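Local atomic coordinates of DUF269-containing protein (Cyanothece sp. ATCC 51142, PDB entry 3NJ2), a protein that is of unknown function but belongs to the DUF269 family and is associated with nitrogen fixation in a cyanobacterium. Residues Y92-L106 against Q153-V165. Sequence-based numbering, arbitrary orientation.
Sequences YFRAIAALIEKETGL and QGTKLANAGIELV
Val165 and Ile162, one turn apart and sharing the largest buried surface of the contact, meet the last turn of the helix that ends at Thr104. The two methyls of Val165 part company: CG1 lies 3.8 Å from Thr104 CB in a tip-to-tip approach, while CG2 touches both Leu106 CD2 and Ile100 CG2. Ile162 spreads wider. Its CD1 lies 3.8 Å from Glu103 CB, its CG2 is 3.9 Å from Thr104 CG2, and its CG1 slides past that of Ile100, the two side chains pointing opposite ways. Ile100 in turn is a knob in the hole formed by Ala158, Gly161, Ile162 and Val165. With CG1 anti to its carbonyl carbon (chi1 -66°), it carries CD1 to 3.9 Å from Gly161 CA, where a CB on that glycine would clash.

Thr104 turns its methyl to the partner helix and its hydroxyl back to its own: OG1 donates to Ile100 O at 2.7 Å, from above the carbonyl plane and across it from Thr104 N, and accepts from Leu106 N in an ST turn. With alanine here, Leu106 N would probably lose its acceptor, Ile100 O one of its two donors, and a gap would open beside Ile162 CG2.

Farther back, Ile96 CG2 rests 3.8 Å from Ala158 CA, and the oxygen of a bound water lies 2.8 Å from Tyr92 OH and gives a weak bond to Gln153 OE1. The axes of 92-104 and 153-165 cross at -42°, 8.8 Å apart at their closest. Helices 83-104 and 147-167 thus pack side by side against the three-stranded antiparallel sheet, strand 129-136 touching both. Their interface is essentially apolar, and the small Gly154, Ala158 and Gly161 probably let Ile96 and Ile100 come close to the partner backbone.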
loop_
_atom_site.group_PDB
_atom_site.type_symbol
_atom_site.label_atom_id
_atom_site.label_comp_id
_atom_site.label_asym_id
_atom_site.label_seq_id
_atom_site.Cartn_x
_atom_site.Cartn_y
_atom_site.Cartn_z
ATOM N N TYR B 92 -14.162 2.697 2.296
ATOM C CA TYR B 92 -14.375 1.742 3.386
ATOM C C TYR B 92 -13.233 1.769 4.355
ATOM O O TYR B 92 -13.431 1.976 5.604
ATOM C CB TYR B 92 -14.572 0.335 2.776
ATOM C CG TYR B 92 -14.802 -0.770 3.755
ATOM C CD1 TYR B 92 -16.072 -0.953 4.374
ATOM C CD2 TYR B 92 -13.801 -1.675 4.041
ATOM C CE1 TYR B 92 -16.320 -2.022 5.265
ATOM C CE2 TYR B 92 -14.058 -2.738 4.865
ATOM C CZ TYR B 92 -15.315 -2.888 5.481
ATOM O OH TYR B 92 -15.506 -3.921 6.350
ATOM N N PHE B 93 -12.008 1.665 3.849
ATOM C CA PHE B 93 -10.854 1.681 4.761
ATOM C C PHE B 93 -10.592 3.041 5.383
ATOM O O PHE B 93 -10.098 3.097 6.509
ATOM C CB PHE B 93 -9.635 0.950 4.162
ATOM C CG PHE B 93 -9.889 -0.550 4.067
ATOM C CD1 PHE B 93 -9.744 -1.317 5.222
ATOM C CD2 PHE B 93 -10.246 -1.185 2.825
ATOM C CE1 PHE B 93 -10.051 -2.606 5.143
ATOM C CE2 PHE B 93 -10.582 -2.526 2.778
ATOM C CZ PHE B 93 -10.469 -3.240 3.958
ATOM N N ARG B 94 -10.884 4.118 4.617
ATOM C CA ARG B 94 -10.767 5.480 5.221
ATOM C C ARG B 94 -11.794 5.681 6.302
ATOM O O ARG B 94 -11.519 6.465 7.292
ATOM C CB ARG B 94 -11.024 6.531 4.151
ATOM C CG ARG B 94 -9.762 6.694 3.195
ATOM C CD ARG B 94 -10.253 7.455 1.933
ATOM N NE ARG B 94 -9.098 7.752 1.087
ATOM C CZ ARG B 94 -9.163 8.054 -0.216
ATOM N NH1 ARG B 94 -10.334 8.065 -0.874
ATOM N NH2 ARG B 94 -8.037 8.267 -0.869
ATOM N N ALA B 95 -12.947 5.074 6.166
ATOM C CA ALA B 95 -14.035 5.194 7.166
ATOM C C ALA B 95 -13.558 4.510 8.492
ATOM O O ALA B 95 -13.807 5.038 9.629
ATOM C CB ALA B 95 -15.283 4.597 6.603
ATOM N N ILE B 96 -12.878 3.360 8.314
ATOM C CA ILE B 96 -12.393 2.580 9.423
ATOM C C ILE B 96 -11.287 3.440 10.087
ATOM O O ILE B 96 -11.270 3.643 11.354
ATOM C CB ILE B 96 -11.864 1.227 8.914
ATOM C CG1 ILE B 96 -13.043 0.381 8.605
ATOM C CG2 ILE B 96 -10.919 0.546 10.097
ATOM C CD1 ILE B 96 -12.656 -0.798 7.732
ATOM N N ALA B 97 -10.397 4.014 9.293
ATOM C CA ALA B 97 -9.234 4.789 9.751
ATOM C C ALA B 97 -9.757 6.031 10.527
ATOM O O ALA B 97 -9.303 6.388 11.594
ATOM C CB ALA B 97 -8.395 5.218 8.584
ATOM N N ALA B 98 -10.798 6.666 9.950
ATOM C CA ALA B 98 -11.316 7.883 10.652
ATOM C C ALA B 98 -11.875 7.603 12.040
ATOM O O ALA B 98 -11.742 8.436 12.907
ATOM C CB ALA B 98 -12.365 8.493 9.747
ATOM N N LEU B 99 -12.511 6.462 12.262
ATOM C CA LEU B 99 -13.028 6.069 13.554
ATOM C C LEU B 99 -11.872 5.722 14.514
ATOM O O LEU B 99 -11.919 6.071 15.694
ATOM C CB LEU B 99 -14.018 4.916 13.451
ATOM C CG LEU B 99 -15.352 5.321 12.834
ATOM C CD1 LEU B 99 -15.997 4.039 12.183
ATOM C CD2 LEU B 99 -16.170 6.123 13.816
ATOM N N ILE B 100 -10.839 5.030 14.019
ATOM C CA ILE B 100 -9.635 4.780 14.839
ATOM C C ILE B 100 -9.056 6.102 15.298
ATOM O O ILE B 100 -8.777 6.262 16.476
ATOM C CB ILE B 100 -8.637 3.907 14.043
ATOM C CG1 ILE B 100 -9.267 2.564 13.842
ATOM C CG2 ILE B 100 -7.325 3.778 14.883
ATOM C CD1 ILE B 100 -8.418 1.723 12.807
ATOM N N GLU B 101 -8.916 7.066 14.389
ATOM C CA GLU B 101 -8.381 8.361 14.704
ATOM C C GLU B 101 -9.292 9.087 15.704
ATOM O O GLU B 101 -8.782 9.634 16.691
ATOM C CB GLU B 101 -8.244 9.131 13.369
ATOM C CG GLU B 101 -7.391 10.382 13.422
ATOM C CD GLU B 101 -7.003 10.888 11.997
ATOM O OE1 GLU B 101 -6.569 10.136 11.027
ATOM O OE2 GLU B 101 -7.108 12.142 11.848
ATOM N N LYS B 102 -10.621 9.065 15.518
ATOM C CA LYS B 102 -11.573 9.738 16.452
ATOM C C LYS B 102 -11.463 9.172 17.862
ATOM O O LYS B 102 -11.506 9.915 18.879
ATOM C CB LYS B 102 -13.021 9.548 15.967
ATOM C CG LYS B 102 -13.362 10.495 14.858
ATOM C CD LYS B 102 -14.827 10.532 14.671
ATOM C CE LYS B 102 -15.206 11.840 13.997
ATOM N NZ LYS B 102 -16.401 11.580 13.175
ATOM N N GLU B 103 -11.371 7.873 18.004
ATOM C CA GLU B 103 -11.469 7.258 19.328
ATOM C C GLU B 103 -10.129 7.195 20.031
ATOM O O GLU B 103 -10.085 7.091 21.253
ATOM C CB GLU B 103 -12.075 5.839 19.177
ATOM C CG GLU B 103 -13.538 5.772 18.675
ATOM C CD GLU B 103 -14.553 6.024 19.784
ATOM O OE1 GLU B 103 -15.124 5.019 20.277
ATOM O OE2 GLU B 103 -14.610 7.226 20.219
ATOM N N THR B 104 -9.036 7.227 19.275
ATOM C CA THR B 104 -7.695 7.114 19.916
ATOM C C THR B 104 -6.781 8.364 19.825
ATOM O O THR B 104 -5.786 8.471 20.530
ATOM C CB THR B 104 -6.872 5.943 19.288
ATOM O OG1 THR B 104 -6.536 6.279 17.927
ATOM C CG2 THR B 104 -7.606 4.642 19.425
ATOM N N GLY B 105 -7.071 9.296 18.912
ATOM C CA GLY B 105 -6.197 10.401 18.645
ATOM C C GLY B 105 -5.079 10.114 17.683
ATOM O O GLY B 105 -4.379 11.053 17.214
ATOM N N LEU B 106 -4.944 8.827 17.304
ATOM C CA LEU B 106 -3.794 8.443 16.403
ATOM C C LEU B 106 -4.083 8.871 14.934
ATOM O O LEU B 106 -5.053 8.438 14.364
ATOM C CB LEU B 106 -3.563 6.901 16.437
ATOM C CG LEU B 106 -2.356 6.535 15.557
ATOM C CD1 LEU B 106 -0.956 7.065 16.058
ATOM C CD2 LEU B 106 -2.250 5.030 15.520
ATOM N N GLN B 153 -18.932 -5.747 9.787
ATOM C CA GLN B 153 -17.535 -5.905 9.414
ATOM C C GLN B 153 -16.710 -4.643 9.539
ATOM O O GLN B 153 -15.586 -4.705 10.065
ATOM C CB GLN B 153 -17.389 -6.476 8.020
ATOM C CG GLN B 153 -18.009 -7.813 7.981
ATOM C CD GLN B 153 -18.015 -8.455 6.628
ATOM O OE1 GLN B 153 -17.140 -8.187 5.768
ATOM N NE2 GLN B 153 -19.029 -9.317 6.413
ATOM N N GLY B 154 -17.250 -3.489 9.130
ATOM C CA GLY B 154 -16.451 -2.230 9.299
ATOM C C GLY B 154 -16.255 -1.881 10.788
ATOM O O GLY B 154 -15.124 -1.452 11.230
ATOM N N THR B 155 -17.296 -2.116 11.584
ATOM C CA THR B 155 -17.217 -1.875 13.055
ATOM C C THR B 155 -16.167 -2.768 13.725
ATOM O O THR B 155 -15.276 -2.280 14.442
ATOM C CB THR B 155 -18.584 -1.990 13.730
ATOM O OG1 THR B 155 -19.467 -1.012 13.178
ATOM C CG2 THR B 155 -18.510 -1.702 15.212
ATOM N N LYS B 156 -16.243 -4.052 13.387
ATOM C CA LYS B 156 -15.210 -4.995 13.922
ATOM C C LYS B 156 -13.798 -4.585 13.558
ATOM O O LYS B 156 -12.879 -4.621 14.442
ATOM C CB LYS B 156 -15.503 -6.364 13.431
ATOM C CG LYS B 156 -14.658 -7.477 14.109
ATOM C CD LYS B 156 -15.222 -8.825 13.651
ATOM C CE LYS B 156 -14.379 -9.531 12.585
ATOM N NZ LYS B 156 -14.812 -11.003 12.368
ATOM N N LEU B 157 -13.528 -4.217 12.282
ATOM C CA LEU B 157 -12.184 -3.823 11.971
ATOM C C LEU B 157 -11.741 -2.559 12.674
ATOM O O LEU B 157 -10.609 -2.471 13.048
ATOM C CB LEU B 157 -12.013 -3.643 10.413
ATOM C CG LEU B 157 -12.106 -4.935 9.630
ATOM C CD1 LEU B 157 -12.278 -4.679 8.139
ATOM C CD2 LEU B 157 -10.799 -5.775 9.950
ATOM N N ALA B 158 -12.642 -1.569 12.833
ATOM C CA ALA B 158 -12.300 -0.392 13.517
ATOM C C ALA B 158 -12.030 -0.695 15.025
ATOM O O ALA B 158 -11.009 -0.177 15.532
ATOM C CB ALA B 158 -13.445 0.616 13.384
ATOM N N ASN B 159 -12.929 -1.461 15.633
ATOM C CA ASN B 159 -12.670 -1.912 17.039
ATOM C C ASN B 159 -11.318 -2.563 17.155
ATOM O O ASN B 159 -10.611 -2.270 18.083
ATOM C CB ASN B 159 -13.774 -2.771 17.566
ATOM C CG ASN B 159 -15.150 -2.034 17.596
ATOM O OD1 ASN B 159 -16.150 -2.703 17.397
ATOM N ND2 ASN B 159 -15.189 -0.717 17.823
ATOM N N ALA B 160 -10.976 -3.475 16.262
ATOM C CA ALA B 160 -9.699 -4.191 16.390
ATOM C C ALA B 160 -8.510 -3.264 16.205
ATOM O O ALA B 160 -7.458 -3.358 16.844
ATOM C CB ALA B 160 -9.677 -5.342 15.336
ATOM N N GLY B 161 -8.658 -2.286 15.326
ATOM C CA GLY B 161 -7.626 -1.295 15.204
ATOM C C GLY B 161 -7.419 -0.478 16.439
ATOM O O GLY B 161 -6.316 -0.207 16.858
ATOM N N ILE B 162 -8.546 -0.083 17.037
ATOM C CA ILE B 162 -8.525 0.623 18.309
ATOM C C ILE B 162 -7.807 -0.183 19.397
ATOM O O ILE B 162 -7.014 0.414 20.112
ATOM C CB ILE B 162 -9.942 1.084 18.732
ATOM C CG1 ILE B 162 -10.353 2.204 17.787
ATOM C CG2 ILE B 162 -9.947 1.647 20.169
ATOM C CD1 ILE B 162 -11.892 2.386 17.687
ATOM N N GLU B 163 -8.124 -1.458 19.468
ATOM C CA GLU B 163 -7.470 -2.347 20.478
ATOM C C GLU B 163 -5.969 -2.364 20.252
ATOM O O GLU B 163 -5.158 -2.290 21.209
ATOM C CB GLU B 163 -8.037 -3.721 20.424
ATOM C CG GLU B 163 -9.449 -3.940 21.006
ATOM C CD GLU B 163 -9.970 -5.355 20.658
ATOM O OE1 GLU B 163 -9.219 -6.191 20.012
ATOM O OE2 GLU B 163 -11.146 -5.639 21.022
ATOM N N LEU B 164 -5.545 -2.338 18.986
ATOM C CA LEU B 164 -4.113 -2.323 18.715
ATOM C C LEU B 164 -3.427 -1.063 19.165
ATOM O O LEU B 164 -2.381 -1.153 19.772
ATOM C CB LEU B 164 -3.842 -2.591 17.204
ATOM C CG LEU B 164 -4.017 -4.009 16.734
ATOM C CD1 LEU B 164 -4.011 -4.047 15.178
ATOM C CD2 LEU B 164 -2.970 -4.893 17.320
ATOM N N VAL B 165 -4.016 0.100 18.895
ATOM C CA VAL B 165 -3.430 1.359 19.351
ATOM C C VAL B 165 -3.354 1.353 20.909
ATOM O O VAL B 165 -2.318 1.749 21.462
ATOM C CB VAL B 165 -4.271 2.575 18.951
ATOM C CG1 VAL B 165 -3.619 3.923 19.431
ATOM C CG2 VAL B 165 -4.479 2.619 17.473
HETATM O O HOH W 1 -14.393 -6.309 5.555
#